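Local atomic coordinates of Mll8374 protein (Mesorhizobium loti, PDB entry 3B5E), a protein that probably hydrolyses carboxylic ester bonds as a serine carboxylesterase of the alpha/beta-hydrolase fold. Residues Glu31-Leu36 / Ala57-Ala62; His112-Gly117 / Leu138-Arg143; Arg160-Ala165 / Ala207-Trp212. One frame throughout, in Å; residues are numbered along the deposited sequence.

Interaction 1: Glu31-Leu36 / Ala57-Ala62; sequences ECLFLL and ATLVAA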
loop_
_atom_site.group_PDB
_atom_site.type_symbol
_atom_site.label_atom_id
_atom_site.label_comp_id
_atom_site.label_asym_id
_atom_site.label_seq_id
_atom_site.Cartn_x
_atom_site.Cartn_y
_atom_site.Cartn_z
ATOM N N GLU A 31 -0.798 13.879 9.749
ATOM C CA GLU A 31 -0.593 12.556 9.214
ATOM C C GLU A 31 -1.253 12.436 7.852
ATOM O O GLU A 31 -2.298 13.048 7.591
ATOM C CB GLU A 31 -1.165 11.493 10.137
ATOM C CG GLU A 31 -0.585 11.510 11.577
ATOM C CD GLU A 31 0.958 11.527 11.652
ATOM O OE1 GLU A 31 1.604 10.745 10.916
ATOM O OE2 GLU A 31 1.510 12.309 12.468
ATOM N N CYS A 32 -0.620 11.621 7.019
ATOM C CA CYS A 32 -1.071 11.320 5.686
ATOM C C CYS A 32 -1.145 9.798 5.530
ATOM O O CYS A 32 -0.405 9.072 6.191
ATOM C CB CYS A 32 -0.086 11.911 4.691
ATOM S SG CYS A 32 -0.536 11.678 2.987
ATOM N N LEU A 33 -2.077 9.331 4.702
ATOM C CA LEU A 33 -2.111 7.950 4.231
ATOM C C LEU A 33 -2.176 7.958 2.709
ATOM O O LEU A 33 -3.081 8.577 2.110
ATOM C CB LEU A 33 -3.331 7.181 4.747
ATOM C CG LEU A 33 -3.371 6.561 6.150
ATOM C CD1 LEU A 33 -3.105 7.587 7.220
ATOM C CD2 LEU A 33 -4.749 5.923 6.377
ATOM N N PHE A 34 -1.230 7.259 2.089
ATOM C CA PHE A 34 -1.321 6.872 0.685
ATOM C C PHE A 34 -2.051 5.539 0.615
ATOM O O PHE A 34 -1.692 4.602 1.338
ATOM C CB PHE A 34 0.060 6.702 0.052
ATOM C CG PHE A 34 0.764 7.985 -0.248
ATOM C CD1 PHE A 34 1.370 8.715 0.763
ATOM C CD2 PHE A 34 0.851 8.442 -1.548
ATOM C CE1 PHE A 34 2.046 9.908 0.478
ATOM C CE2 PHE A 34 1.530 9.623 -1.836
ATOM C CZ PHE A 34 2.136 10.346 -0.826
ATOM N N LEU A 35 -3.106 5.490 -0.190
ATOM C CA LEU A 35 -3.975 4.330 -0.333
ATOM C C LEU A 35 -3.803 3.728 -1.723
ATOM O O LEU A 35 -3.900 4.441 -2.732
ATOM C CB LEU A 35 -5.435 4.721 -0.112
ATOM C CG LEU A 35 -5.810 5.573 1.089
ATOM C CD1 LEU A 35 -7.343 5.810 1.033
ATOM C CD2 LEU A 35 -5.416 4.910 2.363
ATOM N N LEU A 36 -3.529 2.410 -1.771
ATOM C CA LEU A 36 -3.389 1.658 -3.021
ATOM C C LEU A 36 -4.323 0.460 -3.025
ATOM O O LEU A 36 -4.083 -0.552 -2.346
ATOM C CB LEU A 36 -1.945 1.207 -3.248
ATOM C CG LEU A 36 -0.860 2.280 -3.438
ATOM C CD1 LEU A 36 -0.377 2.845 -2.066
ATOM C CD2 LEU A 36 0.339 1.827 -4.292
ATOM N N ALA A 57 -6.792 12.347 8.878
ATOM C CA ALA A 57 -5.615 12.274 8.037
ATOM C C ALA A 57 -5.910 12.758 6.615
ATOM O O ALA A 57 -7.020 12.616 6.101
ATOM C CB ALA A 57 -5.036 10.802 7.986
ATOM N N THR A 58 -4.895 13.360 6.011
ATOM C CA THR A 58 -4.895 13.602 4.583
ATOM C C THR A 58 -4.720 12.254 3.877
ATOM O O THR A 58 -3.773 11.498 4.159
ATOM C CB THR A 58 -3.768 14.562 4.195
ATOM O OG1 THR A 58 -3.936 15.782 4.921
ATOM C CG2 THR A 58 -3.808 14.838 2.701
ATOM N N LEU A 59 -5.641 11.977 2.958
ATOM C CA LEU A 59 -5.638 10.770 2.182
ATOM C C LEU A 59 -5.262 11.090 0.735
ATOM O O LEU A 59 -5.869 11.968 0.105
ATOM C CB LEU A 59 -7.017 10.099 2.225
ATOM C CG LEU A 59 -7.618 9.860 3.612
ATOM C CD1 LEU A 59 -8.949 9.148 3.434
ATOM C CD2 LEU A 59 -6.675 9.070 4.568
ATOM N N VAL A 60 -4.244 10.386 0.232
ATOM C CA VAL A 60 -3.927 10.337 -1.212
ATOM C C VAL A 60 -4.447 9.001 -1.721
ATOM O O VAL A 60 -3.820 7.951 -1.528
ATOM C CB VAL A 60 -2.419 10.499 -1.539
ATOM C CG1 VAL A 60 -2.159 10.440 -3.070
ATOM C CG2 VAL A 60 -1.838 11.789 -0.956
ATOM N N ALA A 61 -5.611 9.043 -2.355
ATOM C CA ALA A 61 -6.248 7.847 -2.886
ATOM C C ALA A 61 -5.843 7.742 -4.363
ATOM O O ALA A 61 -6.457 8.364 -5.223
ATOM C CB ALA A 61 -7.733 7.940 -2.724
ATOM N N ALA A 62 -4.804 6.936 -4.620
ATOM C CA ALA A 62 -4.181 6.814 -5.930
ATOM C C ALA A 62 -4.820 5.701 -6.765
ATOM O O ALA A 62 -5.310 4.687 -6.236
ATOM C CB ALA A 62 -2.705 6.580 -5.775
HETATM O O HOH W 1 -6.167 3.511 -4.043
#
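Strands 32-36 and 58-62 run parallel, their axes 4.7 Å apart at closest approach and 15° from aligned, with C32 beside T58 and L35 beside A61. The amides of T58, V60 and A62 donate to the carbonyls of E31, L33 and L35, while L33 and L35 donate back to T58 and V60; L35 N meets V60 O at 2.9 Å with an N-H...O angle of 172°. Between these bonds the CA-H groups of C32, L59 and F34 also point at carbonyls of the opposite strand. On the face carrying F34 and V60, the two side chains lie side by side. V60 CB sits over the F34 ring, 4.2 Å from its centroid and displaced toward the rim at CD2 and CE2, and in one of two conformers of C32 its SG lies 4.2 Å from V60 CG2. The pair belongs to the beta-alpha-beta crossover strand 32-36, helix 47-53, strand 58-62, in the mostly parallel central sheet of an alpha/beta-hydrolase fold. On the other face L33 and L59 point the same way, L33 CB touching L59 CD2 at 3.8 Å, and L33 CD1 packs on the methyl of A57, also at 3.8 Å. Helix 47-53 lies over this side, with A50 against both L35 and L59. At the far end a water donates to A62 O at 2.6 Å and, weakly, to L35 O.

Interaction 2: His112-Gly117 / Leu138-Arg143; sequences HATFLG and LAALLR. With EDO (1,2-ethanediol), chain I.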
loop_
_atom_site.group_PDB
_atom_site.type_symbol
_atom_site.label_atom_id
_atom_site.label_comp_id
_atom_site.label_asym_id
_atom_site.label_seq_id
_atom_site.Cartn_x
_atom_site.Cartn_y
_atom_site.Cartn_z
ATOM N N HIS A 112 5.618 11.553 8.158
ATOM C CA HIS A 112 4.369 11.330 8.871
ATOM C C HIS A 112 3.379 10.581 7.976
ATOM O O HIS A 112 2.161 10.703 8.145
ATOM C CB HIS A 112 3.799 12.676 9.354
ATOM C CG HIS A 112 4.554 13.264 10.504
ATOM N ND1 HIS A 112 4.135 13.136 11.811
ATOM C CD2 HIS A 112 5.723 13.946 10.547
ATOM C CE1 HIS A 112 5.002 13.736 12.607
ATOM N NE2 HIS A 112 5.975 14.234 11.865
ATOM N N ALA A 113 3.896 9.816 7.020
ATOM C CA ALA A 113 3.048 9.177 6.034
ATOM C C ALA A 113 3.086 7.656 6.217
ATOM O O ALA A 113 4.120 7.113 6.580
ATOM C CB ALA A 113 3.506 9.548 4.665
ATOM N N THR A 114 1.945 7.007 5.987
ATOM C CA THR A 114 1.799 5.551 5.945
ATOM C C THR A 114 1.313 5.175 4.573
ATOM O O THR A 114 0.452 5.857 4.008
ATOM C CB THR A 114 0.769 5.015 6.958
ATOM O OG1 THR A 114 1.164 5.414 8.269
ATOM C CG2 THR A 114 0.640 3.432 6.892
ATOM N N PHE A 115 1.893 4.106 4.042
ATOM C CA PHE A 115 1.480 3.546 2.774
ATOM C C PHE A 115 0.605 2.326 3.089
ATOM O O PHE A 115 1.093 1.352 3.619
ATOM C CB PHE A 115 2.694 3.224 1.914
ATOM C CG PHE A 115 3.386 4.442 1.396
ATOM C CD1 PHE A 115 4.141 5.250 2.240
ATOM C CD2 PHE A 115 3.246 4.821 0.055
ATOM C CE1 PHE A 115 4.766 6.404 1.757
ATOM C CE2 PHE A 115 3.851 5.975 -0.421
ATOM C CZ PHE A 115 4.614 6.766 0.432
ATOM N N LEU A 116 -0.681 2.425 2.753
ATOM C CA LEU A 116 -1.690 1.385 3.011
ATOM C C LEU A 116 -2.164 0.776 1.686
ATOM O O LEU A 116 -2.866 1.438 0.911
ATOM C CB LEU A 116 -2.872 1.977 3.806
ATOM C CG LEU A 116 -4.139 1.116 4.042
ATOM C CD1 LEU A 116 -3.852 -0.066 5.015
ATOM C CD2 LEU A 116 -5.347 1.946 4.509
ATOM N N GLY A 117 -1.798 -0.495 1.450
ATOM C CA GLY A 117 -2.164 -1.216 0.236
ATOM C C GLY A 117 -2.983 -2.450 0.553
ATOM O O GLY A 117 -2.826 -3.090 1.605
ATOM N N LEU A 138 6.535 3.784 6.908
ATOM C CA LEU A 138 5.453 3.044 7.551
ATOM C C LEU A 138 4.597 2.435 6.456
ATOM O O LEU A 138 4.165 3.147 5.551
ATOM C CB LEU A 138 4.577 3.976 8.400
ATOM C CG LEU A 138 5.112 4.654 9.677
ATOM C CD1 LEU A 138 4.009 5.499 10.328
ATOM C CD2 LEU A 138 5.649 3.626 10.665
ATOM N N ALA A 139 4.384 1.120 6.513
ATOM C CA ALA A 139 3.593 0.422 5.508
ATOM C C ALA A 139 2.607 -0.518 6.193
ATOM O O ALA A 139 2.974 -1.219 7.131
ATOM C CB ALA A 139 4.468 -0.379 4.575
ATOM N N ALA A 140 1.377 -0.528 5.709
ATOM C CA ALA A 140 0.327 -1.447 6.172
ATOM C C ALA A 140 -0.097 -2.247 4.943
ATOM O O ALA A 140 -0.639 -1.682 3.970
ATOM C CB ALA A 140 -0.844 -0.716 6.763
ATOM N N LEU A 141 0.183 -3.557 4.990
ATOM C CA LEU A 141 0.050 -4.428 3.851
ATOM C C LEU A 141 -1.071 -5.433 4.139
ATOM O O LEU A 141 -0.906 -6.346 4.959
ATOM C CB LEU A 141 1.364 -5.195 3.584
ATOM C CG LEU A 141 2.657 -4.371 3.428
ATOM C CD1 LEU A 141 3.843 -5.278 3.164
ATOM C CD2 LEU A 141 2.575 -3.313 2.339
ATOM N N LEU A 142 -2.195 -5.273 3.456
ATOM C CA LEU A 142 -3.375 -6.104 3.710
ATOM C C LEU A 142 -3.431 -7.191 2.638
ATOM O O LEU A 142 -3.493 -6.882 1.443
ATOM C CB LEU A 142 -4.637 -5.266 3.694
ATOM C CG LEU A 142 -4.675 -4.079 4.661
ATOM C CD1 LEU A 142 -6.052 -3.398 4.604
ATOM C CD2 LEU A 142 -4.288 -4.499 6.081
ATOM N N ARG A 143 -3.378 -8.450 3.078
ATOM C CA ARG A 143 -3.369 -9.633 2.198
ATOM C C ARG A 143 -2.278 -9.605 1.103
ATOM O O ARG A 143 -2.575 -9.803 -0.067
ATOM C CB ARG A 143 -4.732 -9.887 1.583
ATOM C CG ARG A 143 -5.916 -9.684 2.502
ATOM C CD ARG A 143 -5.967 -10.706 3.643
ATOM N NE ARG A 143 -7.212 -10.471 4.358
ATOM C CZ ARG A 143 -7.382 -9.528 5.276
ATOM N NH1 ARG A 143 -6.373 -8.783 5.714
ATOM N NH2 ARG A 143 -8.575 -9.348 5.797
HETATM C C1 EDO I . -2.144 -10.909 -4.777
HETATM O O1 EDO I . -2.801 -9.702 -5.122
HETATM C C2 EDO I . -2.332 -11.198 -3.294
HETATM O O2 EDO I . -1.427 -10.481 -2.426
HETATM O O HOH W 2 6.061 6.304 4.978
#
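Four backbone hydrogen bonds join F115-G117 to L138-L142: F115 N donates to L138 O, A140 N to F115 O at 2.8 Å, G117 N to A140 O, and L142 N to G117 O. F115 and G117 thus each use both N and O toward strand 138-142, the regular parallel ladder, and the N-H of F115 points at L138 O within 10° of straight. The strands belong to the beta-alpha-beta unit strand 113-118, helix 120-131, strand 138-142 in the central sheet of the alpha/beta-hydrolase fold. G117 is the first glycine of a GxSxG sequence with the geometry of a nucleophile elbow, which would put S119, the probable nucleophile, just beyond the strand. Where the ladder begins, a water donates to A113 O at 2.6 Å and accepts from L138 N, bridging the two strands. It lies in the plane of the F115 ring at its edge, as does L138 O. Just past strand 138-142, R143 O accepts a hydrogen bond of 2.7 Å from O2 of a 1,2-ethanediol, probably from the crystallisation liquor, which also bonds S119 OG and N123 ND2. The R143 guanidinium turns to other partners, among them D205 in a salt bridge. On the face carrying L116 and A140 the side chains also meet. In one of two conformers of L116, chi1 (172°) puts CG anti to the backbone N, and chi2 (69°) then turns CD1 onto A140 CB at 3.5 Å, with L142 CD1 at 4.0 Å. L142 CB rests against G117 O, also at 3.5 Å. Near the start of the ladder the T114 and L138 side chains cross obliquely, and T114 OG1 lies 3.5 Å from L138 CD1.

Interaction 3: Arg160-Ala165 / Ala207-Trp212; sequences RTLIIA and AIVRQW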
loop_
_atom_site.group_PDB
_atom_site.type_symbol
_atom_site.label_atom_id
_atom_site.label_comp_id
_atom_site.label_asym_id
_atom_site.label_seq_id
_atom_site.Cartn_x
_atom_site.Cartn_y
_atom_site.Cartn_z
ATOM N N ARG A 160 8.812 0.347 9.793
ATOM C CA ARG A 160 7.819 -0.496 10.404
ATOM C C ARG A 160 6.792 -0.910 9.358
ATOM O O ARG A 160 6.183 -0.048 8.680
ATOM C CB ARG A 160 7.127 0.243 11.543
ATOM C CG ARG A 160 8.036 0.560 12.721
ATOM C CD ARG A 160 7.304 1.575 13.656
ATOM N NE ARG A 160 6.178 0.949 14.386
ATOM C CZ ARG A 160 4.876 1.300 14.370
ATOM N NH1 ARG A 160 4.373 2.310 13.659
ATOM N NH2 ARG A 160 4.049 0.596 15.114
ATOM N N THR A 161 6.586 -2.220 9.264
ATOM C CA THR A 161 5.636 -2.806 8.350
ATOM C C THR A 161 4.629 -3.637 9.141
ATOM O O THR A 161 5.017 -4.455 9.990
ATOM C CB THR A 161 6.347 -3.706 7.342
ATOM O OG1 THR A 161 7.523 -3.038 6.859
ATOM C CG2 THR A 161 5.416 -4.035 6.185
ATOM N N LEU A 162 3.343 -3.391 8.892
ATOM C CA LEU A 162 2.273 -4.210 9.392
ATOM C C LEU A 162 1.793 -5.082 8.210
ATOM O O LEU A 162 1.637 -4.575 7.098
ATOM C CB LEU A 162 1.128 -3.331 9.918
ATOM C CG LEU A 162 -0.177 -4.015 10.251
ATOM C CD1 LEU A 162 -0.104 -4.895 11.536
ATOM C CD2 LEU A 162 -1.262 -2.944 10.363
ATOM N N ILE A 163 1.572 -6.382 8.472
ATOM C CA ILE A 163 0.988 -7.332 7.522
ATOM C C ILE A 163 -0.246 -7.929 8.168
ATOM O O ILE A 163 -0.201 -8.334 9.366
ATOM C CB ILE A 163 2.007 -8.459 7.137
ATOM C CG1 ILE A 163 3.180 -7.870 6.345
ATOM C CG2 ILE A 163 1.290 -9.609 6.404
ATOM C CD1 ILE A 163 4.364 -8.828 6.225
ATOM N N ILE A 164 -1.376 -7.931 7.446
ATOM C CA ILE A 164 -2.554 -8.638 7.922
ATOM C C ILE A 164 -2.982 -9.685 6.917
ATOM O O ILE A 164 -3.382 -9.354 5.791
ATOM C CB ILE A 164 -3.722 -7.718 8.190
ATOM C CG1 ILE A 164 -3.290 -6.522 9.033
ATOM C CG2 ILE A 164 -4.883 -8.531 8.879
ATOM C CD1 ILE A 164 -4.455 -5.643 9.479
ATOM N N ALA A 165 -2.828 -10.947 7.325
ATOM C CA ALA A 165 -3.180 -12.130 6.564
ATOM C C ALA A 165 -4.544 -12.598 6.982
ATOM O O ALA A 165 -4.958 -12.484 8.138
ATOM C CB ALA A 165 -2.165 -13.259 6.805
ATOM N N ALA A 207 -9.345 -1.871 12.672
ATOM C CA ALA A 207 -9.047 -1.910 14.092
ATOM C C ALA A 207 -7.560 -2.191 14.355
ATOM O O ALA A 207 -6.912 -1.547 15.181
ATOM C CB ALA A 207 -9.897 -2.953 14.774
ATOM N N ILE A 208 -7.018 -3.163 13.645
ATOM C CA ILE A 208 -5.598 -3.498 13.789
ATOM C C ILE A 208 -4.677 -2.371 13.309
ATOM O O ILE A 208 -3.716 -2.024 14.008
ATOM C CB ILE A 208 -5.236 -4.806 13.073
ATOM C CG1 ILE A 208 -5.838 -6.015 13.835
ATOM C CG2 ILE A 208 -3.735 -4.970 12.950
ATOM C CD1 ILE A 208 -5.786 -7.345 13.056
ATOM N N VAL A 209 -4.940 -1.813 12.127
ATOM C CA VAL A 209 -4.092 -0.710 11.613
ATOM C C VAL A 209 -4.063 0.474 12.638
ATOM O O VAL A 209 -3.008 1.044 12.949
ATOM C CB VAL A 209 -4.525 -0.213 10.210
ATOM C CG1 VAL A 209 -3.619 0.967 9.756
ATOM C CG2 VAL A 209 -4.542 -1.347 9.166
ATOM N N ARG A 210 -5.225 0.817 13.165
ATOM C CA ARG A 210 -5.336 1.840 14.198
ATOM C C ARG A 210 -4.501 1.565 15.411
ATOM O O ARG A 210 -3.766 2.448 15.871
ATOM C CB ARG A 210 -6.762 1.958 14.667
ATOM C CG ARG A 210 -7.427 3.125 14.142
ATOM C CD ARG A 210 -8.896 3.015 14.381
ATOM N NE ARG A 210 -9.233 3.573 15.663
ATOM C CZ ARG A 210 -9.295 4.871 15.931
ATOM N NH1 ARG A 210 -9.020 5.779 14.998
ATOM N NH2 ARG A 210 -9.629 5.259 17.157
ATOM N N GLN A 211 -4.626 0.336 15.916
ATOM C CA GLN A 211 -3.867 -0.177 17.077
ATOM C C GLN A 211 -2.344 -0.148 16.838
ATOM O O GLN A 211 -1.553 0.159 17.732
ATOM C CB GLN A 211 -4.347 -1.616 17.410
ATOM C CG GLN A 211 -5.722 -1.671 18.136
ATOM C CD GLN A 211 -6.581 -2.966 17.933
ATOM O OE1 GLN A 211 -6.199 -3.932 17.238
ATOM N NE2 GLN A 211 -7.768 -2.961 18.549
ATOM N N TRP A 212 -1.946 -0.497 15.621
ATOM C CA TRP A 212 -0.546 -0.485 15.202
ATOM C C TRP A 212 -0.013 0.938 15.082
ATOM O O TRP A 212 1.099 1.214 15.540
ATOM C CB TRP A 212 -0.434 -1.197 13.880
ATOM C CG TRP A 212 0.875 -1.168 13.212
ATOM C CD1 TRP A 212 1.964 -1.910 13.507
ATOM C CD2 TRP A 212 1.206 -0.402 12.058
ATOM N NE1 TRP A 212 2.982 -1.629 12.616
ATOM C CE2 TRP A 212 2.533 -0.701 11.720
ATOM C CE3 TRP A 212 0.501 0.520 11.282
ATOM C CZ2 TRP A 212 3.173 -0.117 10.623
ATOM C CZ3 TRP A 212 1.136 1.104 10.195
ATOM C CH2 TRP A 212 2.456 0.785 9.883
HETATM O O HOH W 3 5.667 -2.833 12.708
#
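W212 CG stands anti to its backbone N (chi1 174°), extending the indole from helix 203-214 toward strand 160-166, while R160 bends at chi3 (71°), turning NE back, and chi4 then lays the guanidinium over the ring. The two flat groups stack with planes 15° apart and centres 4.2 Å apart, a cation-pi contact over the five-membered ring. R160 NH2 also donates to W212 O at 3.0 Å; the carbonyl oxygen lies in the guanidinium plane, whereas the donor stands above the carbonyl plane. Stack and bond together fix the guanidinium on the residue that carries the ring. L162 takes the opposite face of the indole, its CB over the five-membered ring 3.5 Å from the centroid, so the ring is sandwiched between two residues of one strand. Here the last helix of the alpha/beta-hydrolase domain packs on the central sheet, running nearly antiparallel to the strand with the segment axes 9.9 Å apart at closest approach. Farther along, L162 CD2 touches V209 CG2 at 3.8 Å, and I164 and I208 meet tip to tip, I164 CD1 to I208 CG2 at 3.6 Å. A water accepts from W212 NE1 at 2.9 Å and donates to T161 O.

From the N terminus the three contacts close in series, none nested in or crossing another. Interaction 1 closes a loop of 20 residues holding helix 47-53, and interaction 2 one of equal length holding helix 120-131. Interaction 3 spans 41 residues, including helix 176-185 and strand 189-195, before helix 203-214 returns to the sheet. Strands 32-36 and 113-118 are neighbours, so interactions 1 and 2 touch through F34 O and L116 N and the stacked rings of F34 and F115. Strands 138-142 and 160-166 likewise join interactions 2 and 3, with W212 reaching A139 O. Interactions 1 and 3, centres about 16 Å apart, share only the sheet.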